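Local coordinates for dipeptidase AC. Metallo peptidase. MEROPS family M19 (Rhodobacter sphaeroides, PDB 3FDG), which probably hydrolyses dipeptides, as a metal-dependent peptidase of the M19 family with two metal ions held in a TIM-barrel fold, at residues 161-166 / 209-214; 256-261 / 346-351; 43-48 / 316-321; 13-18 / 99-104. All blocks are in the same frame, centred on the assembly; numbering follows the deposited sequence.

Contact 1: 161-166 / 209-214; sequences GPVWSR and SHLNEK. With MG (magnesium ion), chain F.
H210 sets its imidazole against W164 and S165 in loops that follow strands 157-161 and 205-206 of the TIM barrel, at the C-terminal strand ends where enzymes of this fold carry their active sites. The two nitrogens of the ring have separate tasks. ND1 donates to S165 OG at 2.9 Å, almost straight (174° at the hydrogen) and within the ring plane, which fixes the rotation of the imidazole and presents NE2 to a magnesium ion 2.2 Å away. E137 and H231 are the other protein ligands of that ion. Because S165 OG is also hydrogen-bonded to V174 O, it serves as a second-shell group that positions a first-shell ligand. W164 CD1 lies over one face of the H210 ring near its rim, with the ring planes at 48°; W164 CG is anti to the backbone N (chi1 -179°), which brings the indole back to the histidine although W164 CB points away. Packing is also tight farther from the metal, with V163 CG2 3.5 Å from L211 CA and 3.7 Å from L211 CD1. Water mediates the other side: one molecule donates to both V163 O and S209 O, joining the two backbones. Another, bound to the magnesium ion, lies in the indole plane and accepts a hydrogen bond from W164 NE1 at 2.6 Å.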
loop_
_atom_site.group_PDB
_atom_site.type_symbol
_atom_site.label_atom_id
_atom_site.label_comp_id
_atom_site.label_asym_id
_atom_site.label_seq_id
_atom_site.Cartn_x
_atom_site.Cartn_y
_atom_site.Cartn_z
ATOM N N GLY B 161 10.808 -11.873 -3.058
ATOM C CA GLY B 161 11.437 -12.730 -4.065
ATOM C C GLY B 161 11.136 -12.128 -5.416
ATOM O O GLY B 161 9.953 -11.989 -5.811
ATOM N N PRO B 162 12.193 -11.786 -6.179
ATOM C CA PRO B 162 11.809 -11.165 -7.450
ATOM C C PRO B 162 10.979 -12.050 -8.349
ATOM O O PRO B 162 10.231 -11.535 -9.158
ATOM C CB PRO B 162 13.158 -10.870 -8.134
ATOM C CG PRO B 162 14.147 -10.767 -6.958
ATOM C CD PRO B 162 13.641 -11.751 -5.927
ATOM N N VAL B 163 11.142 -13.366 -8.269
ATOM C CA VAL B 163 10.329 -14.279 -9.100
ATOM C C VAL B 163 9.731 -15.434 -8.300
ATOM O O VAL B 163 10.294 -15.891 -7.326
ATOM C CB VAL B 163 11.154 -14.881 -10.270
ATOM C CG1 VAL B 163 11.767 -13.777 -11.101
ATOM C CG2 VAL B 163 12.286 -15.847 -9.718
ATOM N N TRP B 164 8.609 -15.932 -8.787
ATOM C CA TRP B 164 8.150 -17.235 -8.459
ATOM C C TRP B 164 8.664 -18.103 -9.632
ATOM O O TRP B 164 9.602 -17.707 -10.351
ATOM C CB TRP B 164 6.595 -17.208 -8.342
ATOM C CG TRP B 164 6.015 -18.512 -7.983
ATOM C CD1 TRP B 164 6.259 -19.238 -6.864
ATOM C CD2 TRP B 164 5.121 -19.308 -8.797
ATOM N NE1 TRP B 164 5.549 -20.439 -6.915
ATOM C CE2 TRP B 164 4.846 -20.492 -8.085
ATOM C CE3 TRP B 164 4.504 -19.102 -10.024
ATOM C CZ2 TRP B 164 3.993 -21.494 -8.581
ATOM C CZ3 TRP B 164 3.661 -20.086 -10.515
ATOM C CH2 TRP B 164 3.418 -21.275 -9.794
ATOM N N SER B 165 8.070 -19.269 -9.821
ATOM C CA SER B 165 8.492 -20.187 -10.895
ATOM C C SER B 165 7.634 -19.846 -12.138
ATOM O O SER B 165 6.724 -20.598 -12.492
ATOM C CB SER B 165 8.305 -21.631 -10.399
ATOM O OG SER B 165 9.405 -22.089 -9.569
ATOM N N ARG B 166 7.963 -18.708 -12.765
ATOM C CA ARG B 166 7.153 -17.941 -13.764
ATOM C C ARG B 166 7.935 -16.664 -14.184
ATOM O O ARG B 166 8.464 -15.973 -13.310
ATOM C CB ARG B 166 5.822 -17.560 -13.129
ATOM C CG ARG B 166 4.820 -16.693 -13.981
ATOM C CD ARG B 166 3.479 -16.624 -13.216
ATOM N NE ARG B 166 3.638 -15.797 -11.995
ATOM C CZ ARG B 166 2.846 -15.854 -10.933
ATOM N NH1 ARG B 166 1.793 -16.672 -10.921
ATOM N NH2 ARG B 166 3.103 -15.070 -9.872
ATOM N N SER B 209 14.750 -17.979 -3.329
ATOM C CA SER B 209 13.974 -19.186 -3.627
ATOM C C SER B 209 13.121 -18.964 -4.870
ATOM O O SER B 209 12.469 -17.903 -4.980
ATOM C CB SER B 209 13.063 -19.560 -2.448
ATOM O OG SER B 209 13.865 -20.051 -1.376
ATOM N N HIS B 210 13.123 -19.964 -5.758
ATOM C CA HIS B 210 12.456 -19.953 -7.090
ATOM C C HIS B 210 13.324 -19.280 -8.151
ATOM O O HIS B 210 13.161 -19.526 -9.336
ATOM C CB HIS B 210 11.069 -19.273 -7.080
ATOM C CG HIS B 210 10.040 -20.036 -6.293
ATOM N ND1 HIS B 210 9.320 -21.089 -6.831
ATOM C CD2 HIS B 210 9.568 -19.859 -5.038
ATOM C CE1 HIS B 210 8.476 -21.558 -5.925
ATOM N NE2 HIS B 210 8.601 -20.825 -4.829
ATOM N N LEU B 211 14.229 -18.397 -7.766
ATOM C CA LEU B 211 15.052 -17.756 -8.772
ATOM C C LEU B 211 16.015 -18.801 -9.426
ATOM O O LEU B 211 16.501 -19.702 -8.716
ATOM C CB LEU B 211 15.838 -16.629 -8.090
ATOM C CG LEU B 211 16.679 -15.713 -8.979
ATOM C CD1 LEU B 211 15.814 -14.982 -10.076
ATOM C CD2 LEU B 211 17.438 -14.683 -8.174
ATOM N N ASN B 212 16.283 -18.682 -10.746
ATOM C CA ASN B 212 17.166 -19.649 -11.428
ATOM C C ASN B 212 18.637 -19.323 -11.197
ATOM O O ASN B 212 18.968 -18.304 -10.540
ATOM C CB ASN B 212 16.842 -19.814 -12.936
ATOM C CG ASN B 212 17.150 -18.551 -13.771
ATOM O OD1 ASN B 212 17.906 -17.650 -13.336
ATOM N ND2 ASN B 212 16.548 -18.474 -14.949
ATOM N N GLU B 213 19.528 -20.194 -11.652
ATOM C CA GLU B 213 20.923 -20.021 -11.296
ATOM C C GLU B 213 21.562 -18.708 -11.801
ATOM O O GLU B 213 22.351 -18.086 -11.076
ATOM C CB GLU B 213 21.765 -21.243 -11.747
ATOM C CG GLU B 213 23.132 -21.261 -11.027
ATOM C CD GLU B 213 23.839 -22.620 -11.146
ATOM O OE1 GLU B 213 23.183 -23.639 -11.424
ATOM O OE2 GLU B 213 25.050 -22.679 -10.898
ATOM N N LYS B 214 21.298 -18.328 -13.046
ATOM C CA LYS B 214 21.864 -17.070 -13.615
ATOM C C LYS B 214 21.368 -15.839 -12.811
ATOM O O LYS B 214 22.130 -14.958 -12.450
ATOM C CB LYS B 214 21.517 -16.932 -15.107
ATOM C CG LYS B 214 22.327 -17.894 -15.991
ATOM C CD LYS B 214 22.202 -17.517 -17.485
ATOM C CE LYS B 214 22.912 -18.562 -18.362
ATOM N NZ LYS B 214 22.188 -19.884 -18.336
HETATM MG MG MG F . 7.339 -20.961 -3.066
HETATM O O HOH W 1 10.276 -16.148 -4.431
HETATM O O HOH W 2 5.629 -21.599 -4.632
HETATM O O HOH W 3 7.605 -23.266 -3.078
#

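Contact 2: 256-261 / 346-351; sequences RGMVGL and YGLLER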
loop_
_atom_site.group_PDB
_atom_site.type_symbol
_atom_site.label_atom_id
_atom_site.label_comp_id
_atom_site.label_asym_id
_atom_site.label_seq_id
_atom_site.Cartn_x
_atom_site.Cartn_y
_atom_site.Cartn_z
ATOM N N ARG B 256 27.223 -14.233 4.622
ATOM C CA ARG B 256 26.552 -14.356 5.941
ATOM C C ARG B 256 24.998 -14.415 5.835
ATOM O O ARG B 256 24.263 -13.834 6.629
ATOM C CB ARG B 256 27.009 -13.223 6.919
ATOM C CG ARG B 256 28.548 -12.946 6.947
ATOM C CD ARG B 256 28.912 -12.588 8.427
ATOM N NE ARG B 256 28.060 -13.496 9.213
ATOM C CZ ARG B 256 27.616 -13.353 10.460
ATOM N NH1 ARG B 256 27.976 -12.312 11.225
ATOM N NH2 ARG B 256 26.797 -14.300 10.934
ATOM N N GLY B 257 24.511 -15.166 4.855
ATOM C CA GLY B 257 23.078 -15.299 4.593
ATOM C C GLY B 257 22.330 -16.388 5.352
ATOM O O GLY B 257 22.655 -16.684 6.492
ATOM N N MET B 258 21.355 -17.014 4.710
ATOM C CA MET B 258 20.400 -17.857 5.451
ATOM C C MET B 258 19.683 -18.744 4.446
ATOM O O MET B 258 19.386 -18.274 3.319
ATOM C CB MET B 258 19.326 -16.951 6.151
ATOM C CG MET B 258 18.350 -17.682 7.135
ATOM S SD MET B 258 19.170 -18.530 8.551
ATOM C CE MET B 258 17.645 -19.095 9.329
ATOM N N VAL B 259 19.361 -19.974 4.870
ATOM C CA VAL B 259 18.552 -20.876 4.071
ATOM C C VAL B 259 17.526 -21.503 4.981
ATOM O O VAL B 259 17.877 -22.013 6.063
ATOM C CB VAL B 259 19.388 -22.008 3.438
ATOM C CG1 VAL B 259 18.468 -22.995 2.714
ATOM C CG2 VAL B 259 20.324 -21.436 2.387
ATOM N N GLY B 260 16.268 -21.439 4.563
ATOM C CA GLY B 260 15.191 -22.077 5.311
ATOM C C GLY B 260 14.810 -23.399 4.640
ATOM O O GLY B 260 14.549 -23.440 3.442
ATOM N N LEU B 261 14.780 -24.464 5.443
ATOM C CA LEU B 261 14.407 -25.813 5.011
ATOM C C LEU B 261 12.927 -25.855 4.592
ATOM O O LEU B 261 12.036 -25.580 5.407
ATOM C CB LEU B 261 14.633 -26.797 6.179
ATOM C CG LEU B 261 14.288 -28.267 5.771
ATOM C CD1 LEU B 261 15.511 -28.787 5.130
ATOM C CD2 LEU B 261 14.003 -29.089 6.994
ATOM N N TYR B 346 16.393 -14.540 13.430
ATOM C CA TYR B 346 16.393 -13.217 14.040
ATOM C C TYR B 346 17.711 -12.541 13.737
ATOM O O TYR B 346 17.728 -11.364 13.485
ATOM C CB TYR B 346 16.209 -13.296 15.540
ATOM C CG TYR B 346 14.890 -13.861 15.919
ATOM C CD1 TYR B 346 13.869 -13.939 14.980
ATOM C CD2 TYR B 346 14.625 -14.254 17.242
ATOM C CE1 TYR B 346 12.596 -14.470 15.339
ATOM C CE2 TYR B 346 13.351 -14.792 17.616
ATOM C CZ TYR B 346 12.353 -14.858 16.637
ATOM O OH TYR B 346 11.122 -15.390 16.944
ATOM N N GLY B 347 18.810 -13.282 13.845
ATOM C CA GLY B 347 20.071 -12.723 13.465
ATOM C C GLY B 347 20.114 -12.258 12.036
ATOM O O GLY B 347 20.697 -11.225 11.729
ATOM N N LEU B 348 19.576 -13.068 11.115
ATOM C CA LEU B 348 19.564 -12.711 9.701
ATOM C C LEU B 348 18.785 -11.381 9.519
ATOM O O LEU B 348 19.205 -10.466 8.779
ATOM C CB LEU B 348 18.936 -13.907 8.866
ATOM C CG LEU B 348 18.851 -13.284 7.476
ATOM C CD1 LEU B 348 19.936 -13.457 6.544
ATOM C CD2 LEU B 348 17.530 -12.777 6.878
ATOM N N LEU B 349 17.654 -11.248 10.232
ATOM C CA LEU B 349 16.846 -10.020 10.063
ATOM C C LEU B 349 17.686 -8.816 10.463
ATOM O O LEU B 349 17.644 -7.799 9.769
ATOM C CB LEU B 349 15.579 -10.071 10.902
ATOM C CG LEU B 349 14.664 -11.287 10.618
ATOM C CD1 LEU B 349 13.392 -11.176 11.467
ATOM C CD2 LEU B 349 14.289 -11.239 9.169
ATOM N N GLU B 350 18.467 -8.957 11.546
ATOM C CA GLU B 350 19.320 -7.842 12.004
ATOM C C GLU B 350 20.387 -7.525 10.962
ATOM O O GLU B 350 20.677 -6.360 10.750
ATOM C CB GLU B 350 19.918 -8.114 13.374
ATOM C CG GLU B 350 18.781 -8.162 14.423
ATOM C CD GLU B 350 19.218 -8.538 15.827
ATOM O OE1 GLU B 350 20.091 -9.432 15.959
ATOM O OE2 GLU B 350 18.628 -7.986 16.799
ATOM N N ARG B 351 20.963 -8.544 10.318
ATOM C CA ARG B 351 21.979 -8.319 9.278
ATOM C C ARG B 351 21.421 -7.738 7.994
ATOM O O ARG B 351 22.156 -7.103 7.243
ATOM C CB ARG B 351 22.800 -9.602 8.952
ATOM C CG ARG B 351 23.621 -10.138 10.114
ATOM C CD ARG B 351 24.629 -11.234 9.672
ATOM N NE ARG B 351 23.988 -12.413 9.048
ATOM C CZ ARG B 351 23.367 -13.375 9.743
ATOM N NH1 ARG B 351 23.251 -13.271 11.069
ATOM N NH2 ARG B 351 22.820 -14.429 9.129
#
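G257 and L348 mark the closest approach of the backbones, their CA atoms 6.7 Å apart, where the chain leaves a Schellman motif at R256 and enters strand 258-261 alongside helix 334-353. The polar half of the contact is a side-on grip by R351 on one carbonyl oxygen: NE reaches R256 O at 2.8 Å and NH2 reaches the same atom at 2.9 Å. NE approaches in the carbonyl plane, whereas NH2 stands above it, and both bonds are noticeably bent. A turn at chi3 of R351 (-60°) swings the guanidinium edge round to this oxygen. Here the last long helix of the TIM barrel packs beside the N-terminal end of a barrel strand. The guanidinium of R256 lies flat on that of R351, with planes 14° apart, and R351 CD sits over the centre of the R256 group, 3.7 Å from R256 CZ. The mutual repulsion of the two cations is probably eased by the carbonyl and by the exposure of R256; L348 CA backs the opposite face of R351. Cutting R351 back to an alanine is likely to leave R256 O without these two donors and the R256 guanidinium freer to turn. Deeper in, the contact becomes apolar: L348 CD1 meets M258 CB at 3.6 Å, while the rest of the methionine bends away at chi2 (60°) to touch N344 and W345 of the same helix.

Contact 3: 43-48 / 316-321; sequences MKEGGF and DVTGLP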
loop_
_atom_site.group_PDB
_atom_site.type_symbol
_atom_site.label_atom_id
_atom_site.label_comp_id
_atom_site.label_asym_id
_atom_site.label_seq_id
_atom_site.Cartn_x
_atom_site.Cartn_y
_atom_site.Cartn_z
ATOM N N MET B 43 -1.276 -22.690 15.485
ATOM C CA MET B 43 0.024 -22.024 15.663
ATOM C C MET B 43 0.474 -22.073 17.128
ATOM O O MET B 43 1.593 -22.481 17.434
ATOM C CB MET B 43 -0.031 -20.549 15.216
ATOM C CG MET B 43 0.128 -20.317 13.644
ATOM S SD MET B 43 -0.270 -18.568 13.261
ATOM C CE MET B 43 -0.245 -18.706 11.443
ATOM N N LYS B 44 -0.405 -21.663 18.018
ATOM C CA LYS B 44 -0.153 -21.712 19.466
ATOM C C LYS B 44 0.126 -23.151 19.926
ATOM O O LYS B 44 1.116 -23.415 20.626
ATOM C CB LYS B 44 -1.340 -21.071 20.215
ATOM C CG LYS B 44 -1.668 -19.615 19.806
ATOM C CD LYS B 44 -0.458 -18.676 19.743
ATOM C CE LYS B 44 0.339 -18.597 21.054
ATOM N NZ LYS B 44 1.323 -17.450 20.944
ATOM N N GLU B 45 -0.701 -24.089 19.482
ATOM C CA GLU B 45 -0.519 -25.499 19.805
ATOM C C GLU B 45 0.829 -26.059 19.370
ATOM O O GLU B 45 1.477 -26.754 20.137
ATOM C CB GLU B 45 -1.636 -26.323 19.155
ATOM C CG GLU B 45 -1.546 -27.787 19.471
ATOM C CD GLU B 45 -2.736 -28.578 18.914
ATOM O OE1 GLU B 45 -3.665 -27.962 18.310
ATOM O OE2 GLU B 45 -2.703 -29.817 19.069
ATOM N N GLY B 46 1.243 -25.745 18.142
ATOM C CA GLY B 46 2.497 -26.238 17.543
ATOM C C GLY B 46 3.782 -25.484 17.929
ATOM O O GLY B 46 4.868 -25.971 17.656
ATOM N N GLY B 47 3.652 -24.341 18.589
ATOM C CA GLY B 47 4.801 -23.530 19.022
ATOM C C GLY B 47 5.345 -22.719 17.855
ATOM O O GLY B 47 6.552 -22.485 17.761
ATOM N N PHE B 48 4.437 -22.306 16.969
ATOM C CA PHE B 48 4.735 -21.382 15.852
ATOM C C PHE B 48 4.811 -19.961 16.402
ATOM O O PHE B 48 3.769 -19.364 16.711
ATOM C CB PHE B 48 3.635 -21.512 14.775
ATOM C CG PHE B 48 3.889 -20.694 13.508
ATOM C CD1 PHE B 48 4.562 -21.257 12.443
ATOM C CD2 PHE B 48 3.384 -19.389 13.392
ATOM C CE1 PHE B 48 4.765 -20.476 11.262
ATOM C CE2 PHE B 48 3.595 -18.590 12.225
ATOM C CZ PHE B 48 4.240 -19.154 11.167
ATOM N N ASP B 316 0.968 -30.762 9.618
ATOM C CA ASP B 316 0.520 -29.361 9.713
ATOM C C ASP B 316 1.394 -28.716 10.785
ATOM O O ASP B 316 2.378 -29.323 11.255
ATOM C CB ASP B 316 -0.962 -29.261 10.077
ATOM C CG ASP B 316 -1.247 -29.798 11.455
ATOM O OD1 ASP B 316 -0.306 -30.086 12.185
ATOM O OD2 ASP B 316 -2.431 -29.969 11.797
ATOM N N VAL B 317 1.031 -27.509 11.198
ATOM C CA VAL B 317 1.892 -26.742 12.124
ATOM C C VAL B 317 1.886 -27.424 13.511
ATOM O O VAL B 317 2.839 -27.283 14.260
ATOM C CB VAL B 317 1.418 -25.236 12.234
ATOM C CG1 VAL B 317 0.086 -25.136 12.987
ATOM C CG2 VAL B 317 2.442 -24.340 12.944
ATOM N N THR B 318 0.846 -28.195 13.853
ATOM C CA THR B 318 0.910 -28.912 15.135
ATOM C C THR B 318 1.986 -30.026 15.134
ATOM O O THR B 318 2.269 -30.606 16.180
ATOM C CB THR B 318 -0.471 -29.502 15.586
ATOM O OG1 THR B 318 -0.814 -30.581 14.724
ATOM C CG2 THR B 318 -1.554 -28.435 15.511
ATOM N N GLY B 319 2.609 -30.292 13.984
ATOM C CA GLY B 319 3.661 -31.311 13.907
ATOM C C GLY B 319 5.074 -30.768 14.161
ATOM O O GLY B 319 6.048 -31.533 14.112
ATOM N N LEU B 320 5.232 -29.460 14.389
ATOM C CA LEU B 320 6.584 -28.928 14.668
ATOM C C LEU B 320 7.251 -29.612 15.850
ATOM O O LEU B 320 8.473 -29.798 15.808
ATOM C CB LEU B 320 6.624 -27.394 14.899
ATOM C CG LEU B 320 6.247 -26.602 13.637
ATOM C CD1 LEU B 320 5.989 -25.110 13.973
ATOM C CD2 LEU B 320 7.276 -26.799 12.525
ATOM N N PRO B 321 6.488 -29.904 16.939
ATOM C CA PRO B 321 7.112 -30.621 18.048
ATOM C C PRO B 321 7.665 -31.985 17.683
ATOM O O PRO B 321 8.723 -32.346 18.184
ATOM C CB PRO B 321 5.958 -30.781 19.051
ATOM C CG PRO B 321 5.162 -29.531 18.838
ATOM C CD PRO B 321 5.119 -29.478 17.314
#
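G46 lies against V317 and T318 with its main chain, and here the two backbones come closest: G46 CA is 3.9 Å from T318 CA and makes a CA-H...O contact of 3.5 Å with V317 O, at 148° about the hydrogen. The place a CB would take at G46 is occupied by that oxygen. The carbonyl of G46 is buried and has no hydrogen-bonding partner in the model; it faces carbon instead, L320 CB and P321 CD.

Apolar contacts line the inner side. V317 CG2, anti to its own nitrogen (chi1 70° for CG1), meets F48 CB at 3.6 Å, while V317 CG1 lies against the M43 backbone, 3.8 Å from M43 N. L320 CD1 comes to the edge of the F48 ring.

Polar groups gather at the outer side. T318 OG1 donates to the syn lone pair of D316 OD1 at 2.6 Å, leaving its methyl CG2 against E45 OE1. D316 also forms a salt bridge with R42, anchoring its loop to helix 40-46.

The arrangement is an alpha-beta turn of the TIM barrel: a Schellman motif at G47 ends helix 40-46 and leads into strand 48-56, wedged against the 3-10 turn that leads into helix 320-329.

Contact 4: 13-18 / 99-104; sequences DFLLRL and GHLLWM. With MG (magnesium ion), chain E.
M104 reaches from helix 87-108, on the outside of the TIM barrel, into the side of helix 14-20, which follows strand 11-12; the axes of segments 14-18 and 99-104 run at 100° to each other. Its CB points at the other helix, and CG lies 3.8 Å from L18 CD1. The sulfur then meets three apolar groups: SD is 3.5 Å from L18 CD1, 3.6 Å from L15 CD2, and at the edge of the F14 ring in a Met-aromatic contact. A bend at chi3 (58°) turns the terminal methyl toward that ring, so that CE touches F14 CD2 at 3.8 Å. One turn earlier, H100 offers a ring face to L18 CB, a CH-pi contact with 4.1 Å between L18 CB and the H100 ring centroid. H100 ND1 is hydrogen-bonded to R25, and D147 of the second subunit packs on the same histidine. A leucine in place of H100 would probably cost R25 this partner and L18 CB the flat face. At the start of its segment, D13 belongs to the metal site it shares with H11 and E137: its carboxylate grips a magnesium ion with both oxygens, OD1 at 2.2 Å and OD2 at 2.0 Å.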
loop_
_atom_site.group_PDB
_atom_site.type_symbol
_atom_site.label_atom_id
_atom_site.label_comp_id
_atom_site.label_asym_id
_atom_site.label_seq_id
_atom_site.Cartn_x
_atom_site.Cartn_y
_atom_site.Cartn_z
ATOM N N ASP B 13 2.087 -19.900 3.001
ATOM C CA ASP B 13 1.136 -19.365 2.059
ATOM C C ASP B 13 -0.281 -19.361 2.616
ATOM O O ASP B 13 -1.259 -19.502 1.855
ATOM C CB ASP B 13 1.197 -20.192 0.759
ATOM C CG ASP B 13 2.488 -19.901 -0.047
ATOM O OD1 ASP B 13 2.646 -18.759 -0.487
ATOM O OD2 ASP B 13 3.331 -20.788 -0.231
ATOM N N PHE B 14 -0.383 -19.147 3.923
ATOM C CA PHE B 14 -1.677 -19.004 4.591
ATOM C C PHE B 14 -2.557 -17.927 3.914
ATOM O O PHE B 14 -3.745 -18.118 3.769
ATOM C CB PHE B 14 -1.503 -18.716 6.096
ATOM C CG PHE B 14 -2.792 -18.582 6.823
ATOM C CD1 PHE B 14 -3.595 -19.730 7.063
ATOM C CD2 PHE B 14 -3.230 -17.314 7.265
ATOM C CE1 PHE B 14 -4.796 -19.605 7.755
ATOM C CE2 PHE B 14 -4.419 -17.158 7.939
ATOM C CZ PHE B 14 -5.235 -18.304 8.214
ATOM N N LEU B 15 -1.972 -16.808 3.460
ATOM C CA LEU B 15 -2.813 -15.745 2.872
ATOM C C LEU B 15 -3.570 -16.240 1.628
ATOM O O LEU B 15 -4.610 -15.709 1.260
ATOM C CB LEU B 15 -1.937 -14.533 2.492
ATOM C CG LEU B 15 -1.419 -13.804 3.745
ATOM C CD1 LEU B 15 -0.370 -12.735 3.231
ATOM C CD2 LEU B 15 -2.544 -13.093 4.527
ATOM N N LEU B 16 -3.034 -17.250 0.964
ATOM C CA LEU B 16 -3.698 -17.788 -0.230
ATOM C C LEU B 16 -5.038 -18.424 0.144
ATOM O O LEU B 16 -6.049 -18.366 -0.630
ATOM C CB LEU B 16 -2.757 -18.778 -0.941
ATOM C CG LEU B 16 -3.108 -19.338 -2.312
ATOM C CD1 LEU B 16 -3.252 -18.181 -3.299
ATOM C CD2 LEU B 16 -1.998 -20.344 -2.747
ATOM N N ARG B 17 -5.079 -19.010 1.339
ATOM C CA ARG B 17 -6.341 -19.629 1.821
ATOM C C ARG B 17 -7.397 -18.584 2.076
ATOM O O ARG B 17 -8.597 -18.838 1.876
ATOM C CB ARG B 17 -6.092 -20.491 3.046
ATOM C CG ARG B 17 -5.164 -21.712 2.692
ATOM C CD ARG B 17 -4.967 -22.667 3.823
ATOM N NE ARG B 17 -6.181 -22.926 4.629
ATOM C CZ ARG B 17 -6.158 -23.112 5.947
ATOM N NH1 ARG B 17 -4.980 -23.089 6.598
ATOM N NH2 ARG B 17 -7.292 -23.331 6.620
ATOM N N LEU B 18 -6.928 -17.413 2.501
ATOM C CA LEU B 18 -7.790 -16.294 2.738
ATOM C C LEU B 18 -8.242 -15.651 1.419
ATOM O O LEU B 18 -9.399 -15.247 1.300
ATOM C CB LEU B 18 -7.075 -15.266 3.644
ATOM C CG LEU B 18 -6.710 -15.632 5.094
ATOM C CD1 LEU B 18 -5.858 -14.615 5.933
ATOM C CD2 LEU B 18 -7.734 -16.435 5.887
ATOM N N GLY B 99 -4.090 -6.841 2.260
ATOM C CA GLY B 99 -5.253 -6.472 3.057
ATOM C C GLY B 99 -5.694 -7.557 4.031
ATOM O O GLY B 99 -6.065 -7.228 5.171
ATOM N N HIS B 100 -5.654 -8.837 3.626
ATOM C CA HIS B 100 -5.994 -9.915 4.610
ATOM C C HIS B 100 -4.961 -9.979 5.729
ATOM O O HIS B 100 -5.258 -10.265 6.891
ATOM C CB HIS B 100 -6.017 -11.270 3.936
ATOM C CG HIS B 100 -7.169 -11.445 2.994
ATOM N ND1 HIS B 100 -8.481 -11.359 3.411
ATOM C CD2 HIS B 100 -7.206 -11.688 1.662
ATOM C CE1 HIS B 100 -9.280 -11.546 2.374
ATOM N NE2 HIS B 100 -8.533 -11.766 1.305
ATOM N N LEU B 101 -3.705 -9.678 5.390
ATOM C CA LEU B 101 -2.677 -9.794 6.432
ATOM C C LEU B 101 -2.941 -8.722 7.516
ATOM O O LEU B 101 -2.780 -8.989 8.710
ATOM C CB LEU B 101 -1.285 -9.609 5.803
ATOM C CG LEU B 101 -0.099 -9.776 6.770
ATOM C CD1 LEU B 101 0.021 -11.153 7.396
ATOM C CD2 LEU B 101 1.230 -9.393 6.067
ATOM N N LEU B 102 -3.319 -7.496 7.121
ATOM C CA LEU B 102 -3.574 -6.423 8.119
ATOM C C LEU B 102 -4.792 -6.768 8.907
ATOM O O LEU B 102 -4.855 -6.552 10.119
ATOM C CB LEU B 102 -3.751 -5.029 7.517
ATOM C CG LEU B 102 -2.461 -4.234 7.282
ATOM C CD1 LEU B 102 -1.379 -4.933 6.575
ATOM C CD2 LEU B 102 -2.778 -2.870 6.606
ATOM N N TRP B 103 -5.742 -7.349 8.203
ATOM C CA TRP B 103 -6.969 -7.842 8.869
ATOM C C TRP B 103 -6.690 -8.894 9.948
ATOM O O TRP B 103 -7.315 -8.852 11.039
ATOM C CB TRP B 103 -7.962 -8.354 7.818
ATOM C CG TRP B 103 -9.091 -9.018 8.534
ATOM C CD1 TRP B 103 -10.128 -8.403 9.091
ATOM C CD2 TRP B 103 -9.194 -10.397 8.836
ATOM N NE1 TRP B 103 -10.947 -9.339 9.721
ATOM C CE2 TRP B 103 -10.372 -10.571 9.578
ATOM C CE3 TRP B 103 -8.382 -11.516 8.587
ATOM C CZ2 TRP B 103 -10.818 -11.847 10.051
ATOM C CZ3 TRP B 103 -8.829 -12.808 9.036
ATOM C CH2 TRP B 103 -10.035 -12.932 9.785
ATOM N N MET B 104 -5.767 -9.825 9.674
ATOM C CA MET B 104 -5.406 -10.859 10.632
ATOM C C MET B 104 -4.969 -10.189 11.948
ATOM O O MET B 104 -5.309 -10.644 13.030
ATOM C CB MET B 104 -4.286 -11.793 10.110
ATOM C CG MET B 104 -4.688 -12.748 9.001
ATOM S SD MET B 104 -3.317 -13.474 8.052
ATOM C CE MET B 104 -2.412 -14.268 9.356
HETATM MG MG MG E . 4.473 -19.536 -1.368
HETATM O O HOH W 4 3.373 -19.993 -3.040
#

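Contacts 1 and 4 each supply one ligand side chain to a different ion of the metal pair, yet their chemistry differs. In contact 1 a hydrogen bond across the interface orients the ligand, and water joins the two sides; in contact 4 the metal-binding carboxylate stands apart from an apolar helix crossing that also borders the second subunit. Contacts 2 and 3 bind no metal. Both lie where a helix gives way to a barrel strand through a Schellman motif, packed against another helix or the turn leading into it, and they involve consecutive helices, 320-329 and 334-353. Contact 2 pairs two arginines toward solvent with an apolar inner part, whereas contact 3 combines close glycine backbone packing with apolar side chains. All four are largely buried; exposed residues touch in contacts 2 and 3.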